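Long-range contacts in aldehyde dehydrogenase (Listeria monocytogenes, PDB 3K9D), which probably acts as an oxidoreductase on aldehyde or oxo groups, with NAD or NADP as the acceptor: residues A[23-28]-A[136-141]; A[39-44]-A[80-85]; A[102-107]-A[442-447]; A[149-154]-A[172-177]; A[255-260]-A[347-352]. One frame throughout, in Å; residues are numbered along the deposited sequence.

Contact 1: A[23-28]-A[136-141]; sequences KAQKEL and GNSIVF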
# COMPACT_ATOMS: atom_id res chain seq x y z
N LYS A 23 -0.13 -20.16 -12.21
CA LYS A 23 0.90 -21.03 -12.81
C LYS A 23 1.87 -20.26 -13.71
O LYS A 23 3.08 -20.43 -13.62
CB LYS A 23 0.25 -22.15 -13.63
CG LYS A 23 -0.46 -23.23 -12.81
CD LYS A 23 -1.08 -24.25 -13.74
CE LYS A 23 -2.42 -24.76 -13.21
NZ LYS A 23 -3.23 -25.34 -14.32
N ALA A 24 1.31 -19.38 -14.55
CA ALA A 24 2.10 -18.63 -15.52
C ALA A 24 3.09 -17.68 -14.86
O ALA A 24 4.18 -17.49 -15.37
CB ALA A 24 1.17 -17.87 -16.47
N GLN A 25 2.68 -17.10 -13.73
CA GLN A 25 3.52 -16.15 -12.98
C GLN A 25 4.73 -16.87 -12.38
O GLN A 25 5.83 -16.32 -12.37
CB GLN A 25 2.69 -15.44 -11.91
CG GLN A 25 3.39 -14.28 -11.21
CD GLN A 25 4.28 -14.75 -10.08
OE1 GLN A 25 3.96 -15.71 -9.38
NE2 GLN A 25 5.44 -14.11 -9.93
N LYS A 26 4.52 -18.09 -11.91
CA LYS A 26 5.63 -18.92 -11.39
C LYS A 26 6.67 -19.19 -12.46
O LYS A 26 7.87 -19.22 -12.19
CB LYS A 26 5.11 -20.19 -10.71
CG LYS A 26 4.47 -19.84 -9.36
CD LYS A 26 3.76 -21.00 -8.68
CE LYS A 26 2.66 -20.51 -7.71
NZ LYS A 26 3.11 -19.59 -6.62
N GLU A 27 6.20 -19.31 -13.70
CA GLU A 27 7.08 -19.37 -14.85
C GLU A 27 7.76 -18.01 -15.15
O GLU A 27 8.96 -17.98 -15.42
CB GLU A 27 6.29 -19.89 -16.04
CG GLU A 27 7.10 -20.61 -17.06
CD GLU A 27 6.23 -21.36 -18.03
OE1 GLU A 27 6.41 -21.19 -19.26
OE2 GLU A 27 5.36 -22.13 -17.56
N LEU A 28 7.01 -16.90 -15.09
CA LEU A 28 7.61 -15.57 -15.22
C LEU A 28 8.63 -15.28 -14.11
O LEU A 28 9.63 -14.61 -14.35
CB LEU A 28 6.54 -14.48 -15.15
CG LEU A 28 5.63 -14.19 -16.34
CD1 LEU A 28 4.57 -13.21 -15.88
CD2 LEU A 28 6.43 -13.64 -17.53
N GLY A 136 7.21 -8.83 -13.14
CA GLY A 136 7.20 -10.30 -13.05
C GLY A 136 5.88 -10.91 -12.61
O GLY A 136 5.85 -12.05 -12.10
N ASN A 137 4.79 -10.17 -12.82
CA ASN A 137 3.44 -10.57 -12.39
C ASN A 137 2.61 -11.04 -13.57
O ASN A 137 2.85 -10.64 -14.70
CB ASN A 137 2.70 -9.35 -11.83
CG ASN A 137 3.41 -8.71 -10.66
OD1 ASN A 137 3.45 -9.26 -9.55
ND2 ASN A 137 3.93 -7.51 -10.89
N SER A 138 1.58 -11.84 -13.30
CA SER A 138 0.54 -12.09 -14.28
C SER A 138 -0.56 -11.07 -14.05
O SER A 138 -0.54 -10.37 -13.03
CB SER A 138 -0.02 -13.50 -14.15
OG SER A 138 0.90 -14.46 -14.65
N ILE A 139 -1.52 -10.97 -14.97
CA ILE A 139 -2.64 -10.02 -14.80
C ILE A 139 -3.95 -10.57 -15.41
O ILE A 139 -3.94 -11.13 -16.50
CB ILE A 139 -2.26 -8.57 -15.30
CG1 ILE A 139 -3.34 -7.54 -14.91
CG2 ILE A 139 -1.88 -8.54 -16.83
CD1 ILE A 139 -2.87 -6.10 -14.92
N VAL A 140 -5.05 -10.47 -14.66
CA VAL A 140 -6.38 -10.88 -15.16
C VAL A 140 -7.31 -9.67 -15.11
O VAL A 140 -7.50 -9.08 -14.05
CB VAL A 140 -7.02 -12.04 -14.32
CG1 VAL A 140 -8.29 -12.54 -14.99
CG2 VAL A 140 -6.05 -13.22 -14.15
N PHE A 141 -7.86 -9.31 -16.27
CA PHE A 141 -8.68 -8.11 -16.39
C PHE A 141 -10.16 -8.31 -16.17
O PHE A 141 -10.75 -9.30 -16.59
CB PHE A 141 -8.45 -7.41 -17.75
CG PHE A 141 -7.06 -6.85 -17.91
CD1 PHE A 141 -6.68 -5.71 -17.22
CD2 PHE A 141 -6.14 -7.46 -18.73
CE1 PHE A 141 -5.39 -5.17 -17.35
CE2 PHE A 141 -4.85 -6.95 -18.87
CZ PHE A 141 -4.48 -5.80 -18.17
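Gln25, near the C-terminal end of helix 6-28, lays its side chain, from CB through CG to NE2, against the backbone that leads into strand 138-143. Its CB meets Ser138 OG at 3.4 Å. With CG anti to the backbone N (chi1 -171°), the chain leaves the helix over residues 136-138, and CG packs 3.4 Å from Gly136 O and 3.9 Å from Asn137 CA. A bend at chi2 (-83°) then turns CD, and the amide at the tip gives one hydrogen bond, Gln25 NE2 to Gly136 O at 3.0 Å, nearly straight at the hydrogen. The carbonyl oxygen lies close to the plane of the amide, so the bond fixes how that flat group is turned. Three residues on, Leu28 of the same helix extends CD1 to within 3.3 Å of Asn137 O, a buried carbonyl for which the model holds no hydrogen-bond partner. Ser138 OG instead bonds the carbonyl of Ala21, one turn back on the helix, which adds a second polar tie between helix and strand. Gly136 has positive phi and closes the preceding helix 121-134 with a Schellman motif. The example illustrates a Schellman motif whose glycine carbonyl accepts a hydrogen bond from a glutamine of another helix, at the entry to strand 138-143 of the mixed sheet, consistent with the Rossmann-like cofactor domain of this family.

Contact 2: A[39-44]-A[80-85]; sequences IVKAIA and HVYNYI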
# COMPACT_ATOMS: atom_id res chain seq x y z
N ILE A 39 9.72 -9.58 -23.45
CA ILE A 39 8.26 -9.70 -23.49
C ILE A 39 7.58 -8.33 -23.41
O ILE A 39 6.66 -8.05 -24.18
CB ILE A 39 7.75 -10.63 -22.36
CG1 ILE A 39 8.22 -12.06 -22.60
CG2 ILE A 39 6.22 -10.56 -22.23
CD1 ILE A 39 8.44 -12.85 -21.30
N VAL A 40 8.04 -7.49 -22.47
CA VAL A 40 7.56 -6.11 -22.28
C VAL A 40 7.63 -5.30 -23.60
O VAL A 40 6.66 -4.65 -23.99
CB VAL A 40 8.40 -5.41 -21.16
CG1 VAL A 40 8.26 -3.88 -21.20
CG2 VAL A 40 7.99 -5.95 -19.79
N LYS A 41 8.77 -5.39 -24.28
CA LYS A 41 8.98 -4.72 -25.58
C LYS A 41 8.03 -5.24 -26.65
O LYS A 41 7.52 -4.45 -27.46
CB LYS A 41 10.46 -4.86 -25.99
CG LYS A 41 10.80 -4.74 -27.50
CD LYS A 41 11.04 -3.31 -27.94
CE LYS A 41 12.16 -3.24 -28.97
NZ LYS A 41 11.82 -3.89 -30.27
N ALA A 42 7.76 -6.55 -26.65
CA ALA A 42 6.82 -7.16 -27.59
C ALA A 42 5.38 -6.69 -27.35
O ALA A 42 4.61 -6.54 -28.31
CB ALA A 42 6.89 -8.65 -27.50
N ILE A 43 5.02 -6.48 -26.08
CA ILE A 43 3.71 -5.96 -25.70
C ILE A 43 3.56 -4.51 -26.17
O ILE A 43 2.52 -4.13 -26.76
CB ILE A 43 3.47 -6.08 -24.15
CG1 ILE A 43 3.38 -7.55 -23.75
CG2 ILE A 43 2.21 -5.34 -23.71
CD1 ILE A 43 3.58 -7.85 -22.23
N ALA A 44 4.61 -3.73 -25.93
CA ALA A 44 4.64 -2.33 -26.32
C ALA A 44 4.54 -2.18 -27.83
O ALA A 44 3.79 -1.33 -28.32
CB ALA A 44 5.91 -1.67 -25.80
N HIS A 80 5.18 5.62 -24.57
CA HIS A 80 5.63 6.47 -23.47
C HIS A 80 5.89 5.68 -22.17
O HIS A 80 6.88 5.94 -21.50
CB HIS A 80 4.62 7.60 -23.21
CG HIS A 80 4.58 8.66 -24.27
ND1 HIS A 80 4.99 9.95 -24.04
CD2 HIS A 80 4.14 8.62 -25.55
CE1 HIS A 80 4.82 10.67 -25.14
NE2 HIS A 80 4.30 9.88 -26.07
N VAL A 81 4.99 4.74 -21.84
CA VAL A 81 5.16 3.85 -20.67
C VAL A 81 6.40 2.98 -20.86
O VAL A 81 7.25 2.90 -19.97
CB VAL A 81 3.89 2.97 -20.41
CG1 VAL A 81 4.11 1.96 -19.29
CG2 VAL A 81 2.66 3.84 -20.10
N TYR A 82 6.51 2.36 -22.04
CA TYR A 82 7.67 1.56 -22.40
C TYR A 82 9.01 2.30 -22.25
O TYR A 82 9.93 1.76 -21.65
CB TYR A 82 7.55 0.97 -23.82
CG TYR A 82 8.76 0.16 -24.20
CD1 TYR A 82 9.02 -1.05 -23.57
CD2 TYR A 82 9.67 0.63 -25.14
CE1 TYR A 82 10.14 -1.79 -23.87
CE2 TYR A 82 10.82 -0.11 -25.45
CZ TYR A 82 11.04 -1.32 -24.81
OH TYR A 82 12.16 -2.08 -25.09
N ASN A 83 9.10 3.52 -22.76
CA ASN A 83 10.34 4.29 -22.64
C ASN A 83 10.71 4.65 -21.19
O ASN A 83 11.89 4.77 -20.88
CB ASN A 83 10.31 5.55 -23.52
CG ASN A 83 10.83 5.29 -24.92
OD1 ASN A 83 11.46 4.26 -25.21
ND2 ASN A 83 10.58 6.24 -25.81
N TYR A 84 9.71 4.80 -20.32
CA TYR A 84 9.96 4.99 -18.89
C TYR A 84 10.42 3.69 -18.20
O TYR A 84 11.28 3.74 -17.30
CB TYR A 84 8.73 5.59 -18.19
CG TYR A 84 8.71 5.40 -16.68
CD1 TYR A 84 9.54 6.16 -15.84
CD2 TYR A 84 7.87 4.46 -16.09
CE1 TYR A 84 9.53 5.97 -14.46
CE2 TYR A 84 7.86 4.26 -14.72
CZ TYR A 84 8.69 5.02 -13.90
OH TYR A 84 8.66 4.81 -12.54
N ILE A 85 9.88 2.55 -18.62
CA ILE A 85 10.13 1.27 -17.92
C ILE A 85 11.27 0.40 -18.46
O ILE A 85 11.80 -0.43 -17.73
CB ILE A 85 8.83 0.39 -17.72
CG1 ILE A 85 8.39 -0.30 -19.02
CG2 ILE A 85 7.71 1.19 -17.10
CD1 ILE A 85 7.14 -1.17 -18.87
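Tyr82 of helix 67-85 reaches across to helix 33-49 and carries most of the contact between the two, which run antiparallel (161°) with their local axes 10.1 Å apart. The apolar interactions come first. Ala44 CB touches Tyr82 CB at 3.7 Å and lies equally close to CG, so the small methyl sits at the root of the tyrosine. Val40 CG1 comes in at the ring edge, near its plane, 3.8 Å from Tyr82 CD1. The same methyl also meets Ile85 CD1 at 3.7 Å and therefore fits between two side chains of the other helix, one turn apart. Tyr82 CG is anti to its backbone N (chi1 179°), which sends the ring out between the helices.

A second kind of contact involves the aliphatic part of a charged side chain. Lys41 CA lies 3.6 Å from Tyr82 CE1, and the lysine chain crosses the phenol end of the ring obliquely, CD approaching Tyr82 OH to 3.3 Å. The amino group leads off elsewhere, to a salt bridge with Asp45 on its own helix. No hydrogen bond joins the two segments, which meet through van der Waals contacts. Behind the interface, Val40 also rests on Leu130 of helix 121-134, while Ile43 packs on helices 121-134 and 148-164, placing the pair against the helical layer beside the seven-stranded mixed sheet.

Contact 3: A[102-107]-A[442-447]; sequences VMEVAV and IRRIAT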
# COMPACT_ATOMS: atom_id res chain seq x y z
N VAL A 102 23.25 -5.70 3.96
CA VAL A 102 21.85 -5.90 3.59
C VAL A 102 21.74 -5.96 2.05
O VAL A 102 22.13 -5.02 1.36
CB VAL A 102 20.94 -4.75 4.12
CG1 VAL A 102 19.48 -4.97 3.70
CG2 VAL A 102 21.02 -4.60 5.63
N MET A 103 21.20 -7.06 1.54
CA MET A 103 20.91 -7.21 0.12
C MET A 103 19.42 -7.02 -0.10
O MET A 103 18.62 -7.30 0.80
CB MET A 103 21.32 -8.60 -0.37
CG MET A 103 22.75 -9.00 0.01
SD MET A 103 23.37 -10.41 -0.93
CE MET A 103 22.44 -11.78 -0.25
N GLU A 104 19.04 -6.53 -1.28
CA GLU A 104 17.63 -6.34 -1.64
C GLU A 104 17.28 -7.08 -2.93
O GLU A 104 18.02 -7.01 -3.91
CB GLU A 104 17.27 -4.85 -1.77
CG GLU A 104 17.47 -4.04 -0.50
CD GLU A 104 16.92 -2.63 -0.58
OE1 GLU A 104 16.08 -2.33 -1.45
OE2 GLU A 104 17.34 -1.81 0.26
N VAL A 105 16.15 -7.77 -2.90
CA VAL A 105 15.68 -8.63 -4.00
C VAL A 105 14.23 -8.27 -4.28
O VAL A 105 13.40 -8.25 -3.37
CB VAL A 105 15.78 -10.16 -3.63
CG1 VAL A 105 15.10 -11.06 -4.69
CG2 VAL A 105 17.23 -10.59 -3.44
N ALA A 106 13.92 -7.99 -5.55
CA ALA A 106 12.56 -7.75 -5.99
C ALA A 106 11.74 -9.04 -5.99
O ALA A 106 12.16 -10.08 -6.53
CB ALA A 106 12.57 -7.12 -7.37
N VAL A 107 10.56 -8.97 -5.38
CA VAL A 107 9.65 -10.10 -5.34
C VAL A 107 8.35 -9.68 -6.00
O VAL A 107 7.69 -8.77 -5.50
CB VAL A 107 9.34 -10.54 -3.88
CG1 VAL A 107 8.38 -11.70 -3.86
CG2 VAL A 107 10.60 -10.92 -3.17
N ILE A 442 9.95 -5.67 -1.84
CA ILE A 442 11.38 -5.86 -1.63
C ILE A 442 11.65 -6.85 -0.48
O ILE A 442 11.21 -6.63 0.65
CB ILE A 442 12.09 -4.52 -1.40
CG1 ILE A 442 11.92 -3.63 -2.65
CG2 ILE A 442 13.55 -4.73 -1.01
CD1 ILE A 442 13.12 -2.79 -3.03
N ARG A 443 12.35 -7.93 -0.80
CA ARG A 443 12.90 -8.84 0.22
C ARG A 443 14.30 -8.38 0.63
O ARG A 443 15.17 -8.18 -0.21
CB ARG A 443 12.95 -10.27 -0.30
CG ARG A 443 13.76 -11.26 0.54
CD ARG A 443 13.98 -12.57 -0.20
NE ARG A 443 12.73 -13.11 -0.74
CZ ARG A 443 12.60 -13.71 -1.93
NH1 ARG A 443 13.64 -13.83 -2.74
NH2 ARG A 443 11.41 -14.16 -2.31
N ARG A 444 14.51 -8.23 1.94
CA ARG A 444 15.81 -7.86 2.47
C ARG A 444 16.51 -8.98 3.20
O ARG A 444 15.93 -9.66 4.05
CB ARG A 444 15.70 -6.63 3.36
CG ARG A 444 15.33 -5.39 2.57
CD ARG A 444 14.46 -4.52 3.39
NE ARG A 444 13.94 -3.38 2.66
CZ ARG A 444 12.67 -3.26 2.28
NH1 ARG A 444 11.80 -4.23 2.52
NH2 ARG A 444 12.28 -2.16 1.65
N ILE A 445 17.77 -9.19 2.84
CA ILE A 445 18.57 -10.27 3.39
C ILE A 445 19.66 -9.60 4.19
O ILE A 445 20.49 -8.89 3.62
CB ILE A 445 19.16 -11.19 2.28
CG1 ILE A 445 18.04 -11.75 1.40
CG2 ILE A 445 20.00 -12.33 2.88
CD1 ILE A 445 17.69 -10.89 0.20
N ALA A 446 19.63 -9.81 5.50
CA ALA A 446 20.48 -9.05 6.42
C ALA A 446 21.29 -9.95 7.33
O ALA A 446 20.76 -10.92 7.89
CB ALA A 446 19.64 -8.10 7.24
N THR A 447 22.57 -9.60 7.48
CA THR A 447 23.54 -10.30 8.31
C THR A 447 23.68 -9.64 9.68
O THR A 447 23.72 -8.41 9.76
CB THR A 447 24.93 -10.32 7.61
OG1 THR A 447 24.79 -10.90 6.31
CG2 THR A 447 25.97 -11.12 8.40
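Arg443 N donates to Val105 O at 2.8 Å, the shortest bond of an antiparallel β pair that belongs to the protruding arm of the fold, a form familiar from the oligomerisation domain of aldehyde dehydrogenases. Val105 N returns a bond to Arg443 O, and Met103 N to Ile445 O and Ile445 N to Met103 O, both 2.9 Å, make the next hydrogen-bonded pair. Val102 with Ala446, Glu104 with Arg444 and Ala106 with Ile442 are the non-hydrogen-bonded pairs, accompanied by CA-H...O contacts such as Glu104 CA to Arg443 O.

On the face that carries Glu104 and Arg444, the two side chains lie side by side and point the same way. Glu104 OE2 stays 4.4 Å from Arg444 NE, beyond salt-bridge range: the carboxylate pairs with Lys95, and the guanidinium pairs with Asp432 of the second subunit. Glu104 OE1 rests against Ile442 CD1 at 3.4 Å. On the other face, Val105 CG2 meets Ile445 CD1 at 3.7 Å, and Met103 CE packs on Ile445 CG2.

Residues 444-447 continue in parallel pairing with a strand of the second subunit, so the sheet runs on through the dimer. Arg443, whose NE and NH1 bond the carbonyls of Val394 and Ala389 of that subunit, is covered from within its own chain: Val107 CG2 lies over one face of the guanidinium, offset toward the rim, 3.4 Å from Arg443 NH2.

Contact 4: A[149-154]-A[172-177]; sequences KAILET and ISCMTV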
# COMPACT_ATOMS: atom_id res chain seq x y z
N LYS A 149 -15.67 -5.83 -26.00
CA LYS A 149 -15.06 -6.26 -27.26
C LYS A 149 -13.68 -5.64 -27.53
O LYS A 149 -12.75 -6.34 -27.93
CB LYS A 149 -16.02 -5.97 -28.41
CG LYS A 149 -17.13 -7.02 -28.57
CD LYS A 149 -18.32 -6.43 -29.33
CE LYS A 149 -18.98 -7.44 -30.24
NZ LYS A 149 -20.11 -6.82 -30.98
N ALA A 150 -13.57 -4.35 -27.28
CA ALA A 150 -12.32 -3.60 -27.46
C ALA A 150 -11.24 -4.04 -26.47
O ALA A 150 -10.06 -4.15 -26.83
CB ALA A 150 -12.60 -2.09 -27.33
N ILE A 151 -11.65 -4.31 -25.23
CA ILE A 151 -10.73 -4.76 -24.19
C ILE A 151 -10.23 -6.16 -24.51
O ILE A 151 -9.03 -6.38 -24.52
CB ILE A 151 -11.35 -4.70 -22.78
CG1 ILE A 151 -11.62 -3.24 -22.39
CG2 ILE A 151 -10.40 -5.25 -21.74
CD1 ILE A 151 -12.60 -3.09 -21.27
N LEU A 152 -11.16 -7.07 -24.81
CA LEU A 152 -10.84 -8.44 -25.20
C LEU A 152 -9.89 -8.49 -26.38
O LEU A 152 -8.94 -9.26 -26.34
CB LEU A 152 -12.12 -9.24 -25.52
CG LEU A 152 -12.96 -9.80 -24.38
CD1 LEU A 152 -14.14 -10.56 -24.95
CD2 LEU A 152 -12.11 -10.72 -23.50
N GLU A 153 -10.12 -7.65 -27.38
CA GLU A 153 -9.24 -7.60 -28.56
C GLU A 153 -7.85 -7.00 -28.28
O GLU A 153 -6.87 -7.50 -28.82
CB GLU A 153 -9.94 -6.93 -29.76
CG GLU A 153 -9.07 -6.74 -31.01
CD GLU A 153 -8.71 -8.05 -31.72
OE1 GLU A 153 -9.10 -9.14 -31.26
OE2 GLU A 153 -8.04 -7.98 -32.77
N THR A 154 -7.78 -5.98 -27.43
CA THR A 154 -6.50 -5.48 -26.87
C THR A 154 -5.74 -6.59 -26.13
O THR A 154 -4.53 -6.77 -26.33
CB THR A 154 -6.71 -4.33 -25.85
OG1 THR A 154 -7.61 -3.36 -26.39
CG2 THR A 154 -5.39 -3.65 -25.49
N ILE A 172 -1.57 -13.28 -19.31
CA ILE A 172 -2.36 -12.07 -19.64
C ILE A 172 -3.73 -12.51 -20.11
O ILE A 172 -3.86 -13.13 -21.18
CB ILE A 172 -1.67 -11.20 -20.73
CG1 ILE A 172 -0.25 -10.80 -20.29
CG2 ILE A 172 -2.54 -9.98 -21.08
CD1 ILE A 172 0.69 -10.56 -21.41
N SER A 173 -4.75 -12.23 -19.32
CA SER A 173 -6.09 -12.71 -19.62
C SER A 173 -7.17 -11.70 -19.25
O SER A 173 -6.88 -10.67 -18.65
CB SER A 173 -6.34 -14.07 -18.93
OG SER A 173 -6.28 -13.96 -17.51
N CYS A 174 -8.41 -12.01 -19.61
CA CYS A 174 -9.52 -11.11 -19.40
C CYS A 174 -10.78 -11.94 -19.26
O CYS A 174 -10.97 -12.89 -20.02
CB CYS A 174 -9.65 -10.17 -20.61
SG CYS A 174 -10.83 -8.80 -20.46
N MET A 175 -11.63 -11.58 -18.29
CA MET A 175 -13.01 -12.09 -18.21
C MET A 175 -13.74 -11.81 -19.52
O MET A 175 -13.69 -10.69 -20.05
CB MET A 175 -13.77 -11.41 -17.06
CG MET A 175 -13.14 -11.55 -15.67
SD MET A 175 -13.85 -10.43 -14.46
CE MET A 175 -15.58 -10.84 -14.65
N THR A 176 -14.43 -12.82 -20.04
CA THR A 176 -15.15 -12.71 -21.30
C THR A 176 -16.64 -12.46 -21.07
O THR A 176 -17.35 -12.04 -21.99
CB THR A 176 -14.96 -13.97 -22.17
OG1 THR A 176 -15.49 -15.12 -21.49
CG2 THR A 176 -13.48 -14.19 -22.47
N VAL A 177 -17.07 -12.73 -19.84
CA VAL A 177 -18.44 -12.50 -19.37
C VAL A 177 -18.42 -11.54 -18.15
O VAL A 177 -18.14 -11.97 -17.02
CB VAL A 177 -19.13 -13.84 -18.95
CG1 VAL A 177 -20.58 -13.60 -18.55
CG2 VAL A 177 -19.05 -14.89 -20.06
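Ile151 and Leu152 close on Cys174 in an apolar helix-to-strand contact inside the β-α-β unit of strand 138-143, helix 148-164 and strand 172-174. The thiol is the focus. Cys174 SG is anti to its backbone N (chi1 -171°), and two branches from adjacent helix residues reach it: Ile151 CG2 and Leu152 CD2, each 3.8 Å from the sulfur. Leu152 does more than this, since the same CD2 also touches Cys174 CB, comes 3.8 Å from Met175 O and lies 3.9 Å from Thr176 CG2. One methyl thus spans the end of the strand and the turn beyond it. The buried carbonyl of Met175 lies against this methyl, whereas Thr176 OG1 is taken up by Glu13 of helix 6-28.

No hydrogen bond crosses between the segments. Within the helix, Thr154 OG1 bonds back to Ala150 O at 2.6 Å, from the opposite face of that carbonyl to the backbone N of Thr154. Beyond the contact, Ile151 also rests on Pro121 and Val125 of helix 121-134, Pro143 of the neighbouring strand touches both Ile151 and Cys174, and Met175 turns to Val14 of helix 6-28, so the strand is held between helices.

Contact 5: A[255-260]-A[347-352]; sequences QSVVVE and LAFYTA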
# COMPACT_ATOMS: atom_id res chain seq x y z
N GLN A 255 -11.87 20.76 -14.09
CA GLN A 255 -13.31 20.74 -13.88
C GLN A 255 -13.89 22.13 -13.58
O GLN A 255 -15.09 22.39 -13.74
CB GLN A 255 -13.68 19.73 -12.79
CG GLN A 255 -13.46 18.28 -13.21
CD GLN A 255 -14.42 17.86 -14.31
OE1 GLN A 255 -15.53 18.37 -14.40
NE2 GLN A 255 -13.99 16.91 -15.16
N SER A 256 -13.01 23.03 -13.18
CA SER A 256 -13.36 24.42 -12.97
C SER A 256 -12.18 25.31 -13.36
O SER A 256 -11.03 24.85 -13.40
CB SER A 256 -13.81 24.69 -11.52
OG SER A 256 -12.79 24.42 -10.58
N VAL A 257 -12.50 26.57 -13.69
CA VAL A 257 -11.52 27.62 -13.83
C VAL A 257 -11.73 28.61 -12.68
O VAL A 257 -12.84 29.05 -12.41
CB VAL A 257 -11.58 28.34 -15.22
CG1 VAL A 257 -10.47 29.38 -15.33
CG2 VAL A 257 -11.45 27.34 -16.37
N VAL A 258 -10.66 28.93 -11.98
CA VAL A 258 -10.68 29.92 -10.92
C VAL A 258 -9.78 31.06 -11.40
O VAL A 258 -8.66 30.82 -11.81
CB VAL A 258 -10.14 29.33 -9.58
CG1 VAL A 258 -10.13 30.40 -8.48
CG2 VAL A 258 -10.99 28.12 -9.13
N VAL A 259 -10.29 32.29 -11.38
CA VAL A 259 -9.53 33.48 -11.79
C VAL A 259 -9.63 34.53 -10.69
O VAL A 259 -10.60 34.54 -9.93
CB VAL A 259 -10.05 34.12 -13.14
CG1 VAL A 259 -10.19 33.08 -14.21
CG2 VAL A 259 -11.38 34.82 -12.93
N GLU A 260 -8.63 35.41 -10.62
CA GLU A 260 -8.72 36.61 -9.79
C GLU A 260 -9.55 37.66 -10.53
O GLU A 260 -9.59 37.67 -11.76
CB GLU A 260 -7.32 37.15 -9.44
CG GLU A 260 -6.59 36.36 -8.35
CD GLU A 260 -5.09 36.54 -8.40
OE1 GLU A 260 -4.46 36.13 -9.39
OE2 GLU A 260 -4.52 37.09 -7.44
N LEU A 347 -17.08 23.14 -18.12
CA LEU A 347 -16.35 23.78 -17.03
C LEU A 347 -17.21 24.67 -16.15
O LEU A 347 -18.11 25.36 -16.64
CB LEU A 347 -15.21 24.63 -17.59
CG LEU A 347 -14.02 23.93 -18.22
CD1 LEU A 347 -13.19 24.93 -19.00
CD2 LEU A 347 -13.16 23.19 -17.17
N ALA A 348 -16.96 24.64 -14.84
CA ALA A 348 -17.31 25.76 -13.94
C ALA A 348 -16.31 26.90 -14.04
O ALA A 348 -15.16 26.69 -14.40
CB ALA A 348 -17.41 25.27 -12.48
N PHE A 349 -16.76 28.11 -13.70
CA PHE A 349 -15.89 29.29 -13.71
C PHE A 349 -16.11 30.13 -12.44
O PHE A 349 -17.17 30.71 -12.25
CB PHE A 349 -16.17 30.13 -14.96
CG PHE A 349 -15.15 31.21 -15.21
CD1 PHE A 349 -14.17 31.03 -16.19
CD2 PHE A 349 -15.18 32.42 -14.51
CE1 PHE A 349 -13.23 32.01 -16.43
CE2 PHE A 349 -14.24 33.41 -14.75
CZ PHE A 349 -13.28 33.21 -15.72
N TYR A 350 -15.09 30.18 -11.57
CA TYR A 350 -15.18 30.92 -10.30
C TYR A 350 -14.32 32.18 -10.31
O TYR A 350 -13.24 32.20 -10.91
CB TYR A 350 -14.69 30.07 -9.13
CG TYR A 350 -15.48 28.83 -8.78
CD1 TYR A 350 -16.51 28.88 -7.84
CD2 TYR A 350 -15.17 27.60 -9.36
CE1 TYR A 350 -17.22 27.73 -7.48
CE2 TYR A 350 -15.90 26.45 -9.03
CZ TYR A 350 -16.91 26.52 -8.08
OH TYR A 350 -17.61 25.39 -7.74
N THR A 351 -14.79 33.20 -9.61
CA THR A 351 -14.03 34.43 -9.40
C THR A 351 -13.73 34.64 -7.91
O THR A 351 -14.63 34.63 -7.07
CB THR A 351 -14.77 35.65 -9.98
OG1 THR A 351 -15.18 35.36 -11.33
CG2 THR A 351 -13.87 36.90 -9.96
N ALA A 352 -12.44 34.78 -7.62
CA ALA A 352 -11.92 35.07 -6.28
C ALA A 352 -11.23 36.43 -6.33
O ALA A 352 -10.99 36.94 -7.43
CB ALA A 352 -10.93 33.99 -5.89
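Tyr350 N gives Val257 O the shortest bond between these strands, 2.7 Å and nearly along the C=O axis. Four more follow the parallel register: Val257 N to Ala348 O at 2.8 Å, Val259 N to Tyr350 O and Ala352 N to Val259 O at 3.0 Å each, and Ala348 N to Gln255 O. Val257 O is used from a second direction as well, for Phe349 CA makes a CA-H...O contact with it.

Outward from the backbone, the face bearing Val257, Val259 and Phe349 is largely apolar. Val259 crosses the outer end of the ring at about a right angle, both methyls on one side of its plane, CG1 3.4 Å from Phe349 CZ and CG2 3.7 Å from Phe349 CE2, while Val257 CB meets Phe349 CD1. Phe349 CG is anti to its backbone N (chi1 -168°), which starts the ring on its way to both valines. On the opposite face Ser256 CB approaches the edge of the Tyr350 ring, 3.7 Å from CE2, and Tyr350 OH bonds the carbonyl of Lys331.

Both strands lie inside a seven-stranded parallel sheet, consistent with the catalytic domain of this family. Strand 223-226 flanks residues 256-260 and strand 324-328 flanks residues 346-352. Helix 261-273 covers the valine and phenylalanine face, and helix 355-368 the face of Ser256 and Tyr350.

How the contacts relate
Contacts 1, 2, 4 and 5 are largely buried, whereas contact 3 is only partly so and lies against the second subunit. Contacts 1, 3 and 4 reach the same mixed sheet. Contacts 1 and 4 share a direct seam, where Phe141 N probably hydrogen-bonds Ser173 O (2.9 Å), and contact 2 meets contact 4 through a single isoleucine pair. Contact 5 stands apart in the other sheet, its centre about 46 Å from that of contact 1. The chemistry follows the place: strand pairs 3 and 5 rest on backbone bonds, helix contacts 2 and 4 on mainly apolar side-chain packing with no hydrogen bond across, and contact 1 adds one side-chain amide bond.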